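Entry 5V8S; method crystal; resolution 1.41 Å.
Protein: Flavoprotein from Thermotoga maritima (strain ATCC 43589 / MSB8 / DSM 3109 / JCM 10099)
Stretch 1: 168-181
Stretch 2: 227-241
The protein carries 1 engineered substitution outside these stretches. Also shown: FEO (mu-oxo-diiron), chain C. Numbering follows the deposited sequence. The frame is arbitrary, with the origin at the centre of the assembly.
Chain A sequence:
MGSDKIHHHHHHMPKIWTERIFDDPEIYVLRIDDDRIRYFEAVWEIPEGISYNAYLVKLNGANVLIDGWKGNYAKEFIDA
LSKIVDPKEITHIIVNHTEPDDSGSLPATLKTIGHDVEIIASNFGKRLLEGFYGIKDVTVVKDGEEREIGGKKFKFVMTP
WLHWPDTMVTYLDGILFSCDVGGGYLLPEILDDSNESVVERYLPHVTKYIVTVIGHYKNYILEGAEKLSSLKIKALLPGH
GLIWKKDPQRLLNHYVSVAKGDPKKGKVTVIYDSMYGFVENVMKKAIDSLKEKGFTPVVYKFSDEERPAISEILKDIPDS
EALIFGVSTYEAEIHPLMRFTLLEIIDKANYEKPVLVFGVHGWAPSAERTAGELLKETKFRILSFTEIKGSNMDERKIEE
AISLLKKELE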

ATOM      1  N   MET A 168      20.871  16.272 -16.479  1.00 19.53           N
ATOM      2  CA  MET A 168      21.669  16.428 -17.679  1.00 19.06           C
ATOM      3  C   MET A 168      22.543  15.190 -17.826  1.00 19.90           C
ATOM      4  O   MET A 168      22.652  14.363 -16.918  1.00 19.55           O
ATOM      5  N   VAL A 169      23.176  15.067 -18.985  1.00 21.14           N
ATOM      6  CA  VAL A 169      24.144  14.007 -19.215  1.00 21.14           C
ATOM      7  C   VAL A 169      25.429  14.661 -19.706  1.00 20.78           C
ATOM      8  O   VAL A 169      25.402  15.742 -20.300  1.00 22.54           O
ATOM      9  N   THR A 170      26.558  14.016 -19.419  1.00 19.59           N
ATOM     10  CA  THR A 170      27.884  14.515 -19.765  1.00 20.07           C
ATOM     11  C   THR A 170      28.484  13.599 -20.825  1.00 19.90           C
ATOM     12  O   THR A 170      28.563  12.383 -20.632  1.00 20.98           O
ATOM     13  N   TYR A 171      28.892  14.185 -21.942  1.00 20.46           N
ATOM     14  CA  TYR A 171      29.425  13.457 -23.092  1.00 21.02           C
ATOM     15  C   TYR A 171      30.905  13.773 -23.236  1.00 21.76           C
ATOM     16  O   TYR A 171      31.276  14.937 -23.370  1.00 23.07           O
ATOM     17  N   LEU A 172      31.740  12.740 -23.209  1.00 21.90           N
ATOM     18  CA  LEU A 172      33.194  12.870 -23.286  1.00 22.92           C
ATOM     19  C   LEU A 172      33.690  11.953 -24.401  1.00 24.52           C
ATOM     20  O   LEU A 172      33.922  10.765 -24.161  1.00 25.74           O
ATOM     21  N   ASP A 173      33.837  12.490 -25.608  1.00 26.65           N
ATOM     22  CA  ASP A 173      34.402  11.745 -26.744  1.00 28.96           C
ATOM     23  C   ASP A 173      33.747  10.375 -26.939  1.00 28.63           C
ATOM     24  O   ASP A 173      34.420   9.359 -27.132  1.00 31.19           O
ATOM     25  N   GLY A 174      32.425  10.345 -26.905  1.00 25.55           N
ATOM     26  CA  GLY A 174      31.695   9.120 -27.159  1.00 23.83           C
ATOM     27  C   GLY A 174      31.258   8.392 -25.911  1.00 23.11           C
ATOM     28  O   GLY A 174      30.415   7.486 -25.990  1.00 23.98           O
ATOM     29  N   ILE A 175      31.794   8.769 -24.755  1.00 22.53           N
ATOM     30  CA  ILE A 175      31.436   8.144 -23.487  1.00 21.88           C
ATOM     31  C   ILE A 175      30.405   9.028 -22.808  1.00 20.57           C
ATOM     32  O   ILE A 175      30.662  10.211 -22.574  1.00 21.84           O
ATOM     33  N   LEU A 176      29.242   8.470 -22.478  1.00 19.97           N
ATOM     34  CA  LEU A 176      28.156   9.243 -21.889  1.00 20.83           C
ATOM     35  C   LEU A 176      28.011   8.866 -20.416  1.00 20.54           C
ATOM     36  O   LEU A 176      27.726   7.706 -20.091  1.00 21.78           O
ATOM     37  N   PHE A 177      28.222   9.840 -19.533  1.00 19.15           N
ATOM     38  CA  PHE A 177      27.962   9.687 -18.104  1.00 18.74           C
ATOM     39  C   PHE A 177      26.547  10.200 -17.878  1.00 19.07           C
ATOM     40  O   PHE A 177      26.288  11.400 -17.998  1.00 19.79           O
ATOM     41  N   SER A 178      25.616   9.287 -17.612  1.00 19.78           N
ATOM     42  CA  SER A 178      24.208   9.601 -17.763  1.00 19.89           C
ATOM     43  C   SER A 178      23.413   9.554 -16.469  1.00 19.88           C
ATOM     44  O   SER A 178      22.211   9.816 -16.503  1.00 20.93           O
ATOM     45  N   CYS A 179      24.037   9.208 -15.344  1.00 19.84           N
ATOM     46  CA  CYS A 179      23.368   9.147 -14.047  1.00 20.03           C
ATOM     47  C   CYS A 179      22.088   8.301 -14.100  1.00 18.76           C
ATOM     48  O   CYS A 179      22.169   7.126 -14.428  1.00 20.47           O
ATOM     49  N   ASP A 180      20.900   8.846 -13.807  1.00 18.61           N
ATOM     50  CA  ASP A 180      19.703   7.993 -13.794  1.00 18.15           C
ATOM     51  C   ASP A 180      19.301   7.509 -15.173  1.00 18.38           C
ATOM     52  O   ASP A 180      18.607   6.486 -15.273  1.00 18.78           O
ATOM     53  N   VAL A 181      19.699   8.215 -16.225  1.00 18.97           N
ATOM     54  CA  VAL A 181      19.331   7.847 -17.585  1.00 20.30           C
ATOM     55  C   VAL A 181      20.138   6.607 -17.958  1.00 21.64           C
ATOM     56  O   VAL A 181      21.363   6.658 -18.080  1.00 23.51           O
ATOM     57  N   LYS A 227      17.373  13.614 -28.751  1.00 36.17           N
ATOM     58  CA  LYS A 227      18.453  14.571 -28.561  1.00 34.90           C
ATOM     59  C   LYS A 227      19.808  13.891 -28.627  1.00 35.30           C
ATOM     60  O   LYS A 227      20.741  14.408 -29.250  1.00 37.40           O
ATOM     61  N   LEU A 228      19.946  12.741 -27.986  1.00 35.38           N
ATOM     62  CA  LEU A 228      21.219  12.046 -27.950  1.00 36.51           C
ATOM     63  C   LEU A 228      21.531  11.330 -29.257  1.00 36.70           C
ATOM     64  O   LEU A 228      22.688  10.953 -29.478  1.00 36.11           O
ATOM     65  N   SER A 229      20.545  11.177 -30.146  1.00 36.49           N
ATOM     66  CA  SER A 229      20.752  10.393 -31.358  1.00 37.39           C
ATOM     67  C   SER A 229      21.706  11.069 -32.331  1.00 38.20           C
ATOM     68  O   SER A 229      22.191  10.409 -33.252  1.00 39.51           O
ATOM     69  N   SER A 230      21.970  12.363 -32.167  1.00 38.89           N
ATOM     70  CA  SER A 230      22.939  13.054 -33.010  1.00 40.57           C
ATOM     71  C   SER A 230      24.369  12.906 -32.513  1.00 39.51           C
ATOM     72  O   SER A 230      25.287  13.455 -33.136  1.00 40.86           O
ATOM     73  N   LEU A 231      24.586  12.183 -31.422  1.00 36.80           N
ATOM     74  CA  LEU A 231      25.905  11.964 -30.864  1.00 35.69           C
ATOM     75  C   LEU A 231      26.297  10.519 -31.106  1.00 34.79           C
ATOM     76  O   LEU A 231      25.460   9.617 -31.002  1.00 35.67           O
ATOM     77  N   LYS A 232      27.563  10.296 -31.429  1.00 33.88           N
ATOM     78  CA  LYS A 232      28.083   8.940 -31.524  1.00 34.97           C
ATOM     79  C   LYS A 232      28.341   8.445 -30.109  1.00 33.26           C
ATOM     80  O   LYS A 232      29.186   8.994 -29.399  1.00 33.67           O
ATOM     81  N   ILE A 233      27.595   7.435 -29.677  1.00 31.98           N
ATOM     82  CA  ILE A 233      27.729   6.911 -28.322  1.00 30.49           C
ATOM     83  C   ILE A 233      28.491   5.598 -28.399  1.00 30.07           C
ATOM     84  O   ILE A 233      28.011   4.621 -28.989  1.00 32.72           O
ATOM     85  N   LYS A 234      29.672   5.568 -27.790  1.00 27.16           N
ATOM     86  CA  LYS A 234      30.456   4.344 -27.716  1.00 29.27           C
ATOM     87  C   LYS A 234      30.317   3.616 -26.383  1.00 25.95           C
ATOM     88  O   LYS A 234      30.579   2.407 -26.330  1.00 27.32           O
ATOM     89  N   ALA A 235      29.848   4.289 -25.328  1.00 24.54           N
ATOM     90  CA  ALA A 235      29.650   3.666 -24.033  1.00 22.42           C
ATOM     91  C   ALA A 235      28.675   4.529 -23.258  1.00 21.26           C
ATOM     92  O   ALA A 235      28.641   5.753 -23.419  1.00 22.43           O
ATOM     93  N   LEU A 236      27.848   3.864 -22.450  1.00 20.62           N
ATOM     94  CA  LEU A 236      26.925   4.542 -21.549  1.00 20.51           C
ATOM     95  C   LEU A 236      27.238   4.087 -20.134  1.00 18.49           C
ATOM     96  O   LEU A 236      27.190   2.885 -19.837  1.00 20.56           O
ATOM     97  N   LEU A 237      27.553   5.055 -19.265  1.00 18.13           N
ATOM     98  CA  LEU A 237      28.007   4.828 -17.895  1.00 18.28           C
ATOM     99  C   LEU A 237      26.977   5.475 -16.974  1.00 18.22           C
ATOM    100  O   LEU A 237      27.055   6.687 -16.688  1.00 18.71           O
ATOM    101  N   PRO A 238      25.981   4.723 -16.516  1.00 18.37           N
ATOM    102  CA  PRO A 238      24.923   5.306 -15.676  1.00 18.06           C
ATOM    103  C   PRO A 238      25.231   5.263 -14.197  1.00 17.46           C
ATOM    104  O   PRO A 238      26.209   4.649 -13.760  1.00 18.11           O
ATOM    105  N   GLY A 239      24.336   5.865 -13.408  1.00 17.15           N
ATOM    106  CA  GLY A 239      24.492   5.949 -11.971  1.00 16.51           C
ATOM    107  C   GLY A 239      24.017   4.755 -11.193  1.00 16.45           C
ATOM    108  O   GLY A 239      24.296   4.674  -9.999  1.00 17.20           O
ATOM    109  N   HIS A 240      23.293   3.852 -11.838  1.00 16.81           N
ATOM    110  CA  HIS A 240      22.770   2.660 -11.184  1.00 17.44           C
ATOM    111  C   HIS A 240      22.849   1.501 -12.156  1.00 18.83           C
ATOM    112  O   HIS A 240      22.451   1.644 -13.308  1.00 19.85           O
ATOM    113  N   GLY A 241      23.321   0.352 -11.671  1.00 18.11           N
ATOM    114  CA  GLY A 241      23.324  -0.866 -12.476  1.00 18.58           C
ATOM    115  C   GLY A 241      24.548  -1.005 -13.372  1.00 19.64           C
ATOM    116  O   GLY A 241      25.635  -0.505 -13.081  1.00 20.83           O
TER

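The strands that begin at Ile175 and Ala235 run parallel as neighbours in one sheet, so side chains alternate between its two faces. Leu176 and Leu236 share one face. Leu176 (chi1 t, chi2 p) is the most extensively covered residue of the contact: its CD2 lies 3.8 Å from Leu228 CD1 and 4.3 Å from both Ile233 CD1 and Leu236 CD1. Branched aliphatic chains suit this buried layer, which Val169 (m) extends, its CG2 3.9 Å from Leu228 CD2. On the other face, Leu237 (m, p) places CD2 3.8 Å from Ile175 CG2 and 3.5 Å from Phe177 CE2, while small Ala235 sits beside Ile175.

Farther out, Tyr171 (t) serves two chemistries. Leu231 (m, t) covers one face of its ring, with a CH-pi contact from CD2, while the hydroxyl OH donates a 2.7 Å hydrogen bond to Lys232 O; water 1 bridges Tyr171 OH and Lys232 N. Lys234 lays its aliphatic chain along Ile175, CE to CG1 3.7 Å.

At the opposite end, Ser178 (p) satisfies its hydroxyl locally, OG donating to Val181 O at 2.6 Å. Beyond it, Asp180 (m) bridges the mu-oxo-diiron group, OD2 2.1 Å from FE1 and OD1 2.1 Å from FE2; His240 (m) binds FE2 through NE2 at 2.2 Å, so the metal joins both stretches.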

ATOM      1  CB  MET A 168      22.546  17.688 -17.595  1.00 20.11           C
ATOM      2  CG  MET A 168      23.616  17.629 -16.541  1.00 21.49           C
ATOM      3  SD  MET A 168      24.710  19.070 -16.671  1.00 22.16           S
ATOM      4  CE  MET A 168      25.998  18.582 -15.542  1.00 21.70           C
ATOM      5  CB  VAL A 169      23.618  12.939 -20.203  1.00 21.85           C
ATOM      6  CG1 VAL A 169      22.363  12.257 -19.661  1.00 22.38           C
ATOM      7  CG2 VAL A 169      23.318  13.560 -21.540  1.00 23.57           C
ATOM      8  CB  THR A 170      28.777  14.543 -18.521  1.00 21.06           C
ATOM      9  OG1 THR A 170      28.240  15.459 -17.560  1.00 22.40           O
ATOM     10  CG2 THR A 170      30.197  14.982 -18.851  1.00 21.46           C
ATOM     11  CB  TYR A 171      28.682  13.909 -24.339  1.00 22.66           C
ATOM     12  CG  TYR A 171      29.130  13.263 -25.624  1.00 24.60           C
ATOM     13  CD1 TYR A 171      28.683  11.999 -25.964  1.00 26.73           C
ATOM     14  CD2 TYR A 171      29.980  13.921 -26.516  1.00 25.21           C
ATOM     15  CE1 TYR A 171      29.063  11.395 -27.146  1.00 28.33           C
ATOM     16  CE2 TYR A 171      30.378  13.315 -27.703  1.00 27.34           C
ATOM     17  CZ  TYR A 171      29.920  12.053 -28.015  1.00 29.18           C
ATOM     18  OH  TYR A 171      30.301  11.453 -29.202  1.00 31.63           O
ATOM     19  CB  LEU A 172      33.811  12.467 -21.957  1.00 22.11           C
ATOM     20  CG  LEU A 172      35.336  12.492 -21.924  1.00 22.51           C
ATOM     21  CD1 LEU A 172      35.878  13.889 -22.184  1.00 24.95           C
ATOM     22  CD2 LEU A 172      35.823  11.938 -20.599  1.00 23.75           C
ATOM     23  CB  ASP A 173      35.912  11.581 -26.592  1.00 33.92           C
ATOM     24  CG  ASP A 173      36.666  12.883 -26.718  1.00 39.57           C
ATOM     25  OD1 ASP A 173      36.129  13.864 -27.276  1.00 41.67           O
ATOM     26  OD2 ASP A 173      37.821  12.910 -26.262  1.00 42.84           O
ATOM     27  CB  ILE A 175      32.677   7.963 -22.604  1.00 22.78           C
ATOM     28  CG1 ILE A 175      33.696   7.080 -23.333  1.00 24.04           C
ATOM     29  CG2 ILE A 175      32.295   7.391 -21.238  1.00 23.18           C
ATOM     30  CD1 ILE A 175      35.023   6.966 -22.620  1.00 26.04           C
ATOM     31  CB  LEU A 176      26.849   8.968 -22.639  1.00 22.31           C
ATOM     32  CG  LEU A 176      25.709   9.948 -22.348  1.00 24.71           C
ATOM     33  CD1 LEU A 176      25.969  11.274 -23.043  1.00 25.59           C
ATOM     34  CD2 LEU A 176      24.381   9.374 -22.786  1.00 25.43           C
ATOM     35  CB  PHE A 177      28.971  10.495 -17.285  1.00 19.18           C
ATOM     36  CG  PHE A 177      30.406  10.101 -17.511  1.00 19.56           C
ATOM     37  CD1 PHE A 177      31.159  10.707 -18.508  1.00 19.93           C
ATOM     38  CD2 PHE A 177      31.018   9.159 -16.698  1.00 20.32           C
ATOM     39  CE1 PHE A 177      32.500  10.361 -18.697  1.00 20.60           C
ATOM     40  CE2 PHE A 177      32.358   8.820 -16.872  1.00 21.48           C
ATOM     41  CZ  PHE A 177      33.095   9.419 -17.873  1.00 21.85           C
ATOM     42  CB  SER A 178      23.577   8.640 -18.777  1.00 20.86           C
ATOM     43  OG  SER A 178      23.827   7.303 -18.413  1.00 22.23           O
ATOM     44  CB  CYS A 179      23.153  10.537 -13.452  1.00 22.72           C
ATOM     45  SG  CYS A 179      22.964  10.461 -11.661  1.00 28.36           S
ATOM     46  CB  ASP A 180      18.481   8.716 -13.227  1.00 17.66           C
ATOM     47  CG  ASP A 180      18.538   8.916 -11.713  1.00 18.63           C
ATOM     48  OD1 ASP A 180      19.455   8.377 -11.059  1.00 19.21           O
ATOM     49  OD2 ASP A 180      17.666   9.635 -11.180  1.00 21.63           O
ATOM     50  CB  VAL A 181      19.581   9.005 -18.557  1.00 21.16           C
ATOM     51  CG1 VAL A 181      19.235   8.590 -19.980  1.00 23.43           C
ATOM     52  CG2 VAL A 181      18.776  10.235 -18.145  1.00 22.76           C
ATOM     53  CB  LYS A 227      18.276  15.216 -27.194  1.00 34.74           C
ATOM     54  CG  LYS A 227      18.647  16.648 -27.139  1.00 34.76           C
ATOM     55  CD  LYS A 227      18.169  17.265 -25.855  1.00 33.55           C
ATOM     56  CE  LYS A 227      18.705  18.658 -25.753  1.00 34.47           C
ATOM     57  NZ  LYS A 227      18.209  19.325 -24.552  1.00 34.92           N
ATOM     58  CB  LEU A 228      21.237  11.070 -26.766  1.00 36.88           C
ATOM     59  CG  LEU A 228      21.120  11.740 -25.384  1.00 38.19           C
ATOM     60  CD1 LEU A 228      21.109  10.708 -24.279  1.00 39.20           C
ATOM     61  CD2 LEU A 228      22.253  12.722 -25.156  1.00 38.48           C
ATOM     62  CB  SER A 229      19.416  10.126 -32.055  1.00 38.43           C
ATOM     63  OG  SER A 229      18.926  11.297 -32.676  1.00 38.10           O
ATOM     64  CB  SER A 230      22.597  14.540 -33.093  1.00 42.97           C
ATOM     65  OG  SER A 230      22.992  15.207 -31.907  1.00 45.16           O
ATOM     66  CB  LEU A 231      25.899  12.223 -29.355  1.00 37.91           C
ATOM     67  CG  LEU A 231      25.656  13.672 -28.924  1.00 39.55           C
ATOM     68  CD1 LEU A 231      25.434  13.723 -27.420  1.00 38.66           C
ATOM     69  CD2 LEU A 231      26.818  14.579 -29.334  1.00 40.97           C
ATOM     70  CB  LYS A 232      29.360   8.922 -32.362  1.00 38.78           C
ATOM     71  CG  LYS A 232      30.123   7.601 -32.310  1.00 43.21           C
ATOM     72  CD  LYS A 232      29.270   6.411 -32.743  1.00 47.27           C
ATOM     73  CE  LYS A 232      30.008   5.089 -32.506  1.00 49.86           C
ATOM     74  NZ  LYS A 232      29.178   3.893 -32.811  1.00 50.75           N
ATOM     75  CB  ILE A 233      26.366   6.743 -27.634  1.00 31.68           C
ATOM     76  CG1 ILE A 233      25.671   8.103 -27.501  1.00 33.33           C
ATOM     77  CG2 ILE A 233      26.560   6.107 -26.268  1.00 30.69           C
ATOM     78  CD1 ILE A 233      24.297   8.042 -26.891  1.00 36.48           C
ATOM     79  CB  LYS A 234      31.932   4.613 -28.069  1.00 33.56           C
ATOM     80  CG  LYS A 234      32.829   5.142 -26.977  1.00 36.75           C
ATOM     81  CD  LYS A 234      34.270   5.273 -27.496  1.00 40.27           C
ATOM     82  CE  LYS A 234      35.253   5.666 -26.391  1.00 42.10           C
ATOM     83  NZ  LYS A 234      36.589   6.081 -26.911  1.00 44.17           N
ATOM     84  CB  ALA A 235      30.962   3.513 -23.260  1.00 24.24           C
ATOM     85  CB  LEU A 236      25.471   4.243 -21.925  1.00 22.18           C
ATOM     86  CG  LEU A 236      24.425   5.076 -21.182  1.00 25.01           C
ATOM     87  CD1 LEU A 236      23.222   5.294 -22.073  1.00 28.10           C
ATOM     88  CD2 LEU A 236      23.985   4.437 -19.868  1.00 25.42           C
ATOM     89  CB  LEU A 237      29.379   5.468 -17.671  1.00 20.24           C
ATOM     90  CG  LEU A 237      30.619   4.684 -18.132  1.00 21.85           C
ATOM     91  CD1 LEU A 237      30.477   4.143 -19.543  1.00 24.61           C
ATOM     92  CD2 LEU A 237      31.861   5.537 -17.981  1.00 22.65           C
ATOM     93  CB  PRO A 238      23.724   4.402 -15.972  1.00 18.84           C
ATOM     94  CG  PRO A 238      24.382   3.040 -16.126  1.00 20.52           C
ATOM     95  CD  PRO A 238      25.771   3.287 -16.747  1.00 18.76           C
ATOM     96  CB  HIS A 240      21.289   2.835 -10.800  1.00 17.47           C
ATOM     97  CG  HIS A 240      20.998   4.072 -10.007  1.00 17.33           C
ATOM     98  ND1 HIS A 240      21.447   4.266  -8.719  1.00 17.31           N
ATOM     99  CD2 HIS A 240      20.304   5.183 -10.334  1.00 17.23           C
ATOM    100  CE1 HIS A 240      21.032   5.441  -8.280  1.00 19.33           C
ATOM    101  NE2 HIS A 240      20.329   6.014  -9.238  1.00 19.53           N
TER
HETATM  102 FE1  FEO C 401      17.029  10.346  -9.336  1.00 19.83          FE
HETATM  103 FE2  FEO C 401      19.473   8.004  -8.941  1.00 21.34          FE
HETATM  104  O   FEO C 401      18.522   9.565  -8.505  1.00 21.81           O
HETATM  105  O   HOH W   1      29.444  12.612 -31.856  1.00 45.36           O
HETATM  106  O   HOH W   2      26.833   8.729 -14.877  1.00 21.71           O
HETATM  107  O   HOH W   3      16.163   8.389  -8.800  1.00 54.25           O
HETATM  108  O   HOH W   4      17.464   6.956  -9.133  1.00 26.54           O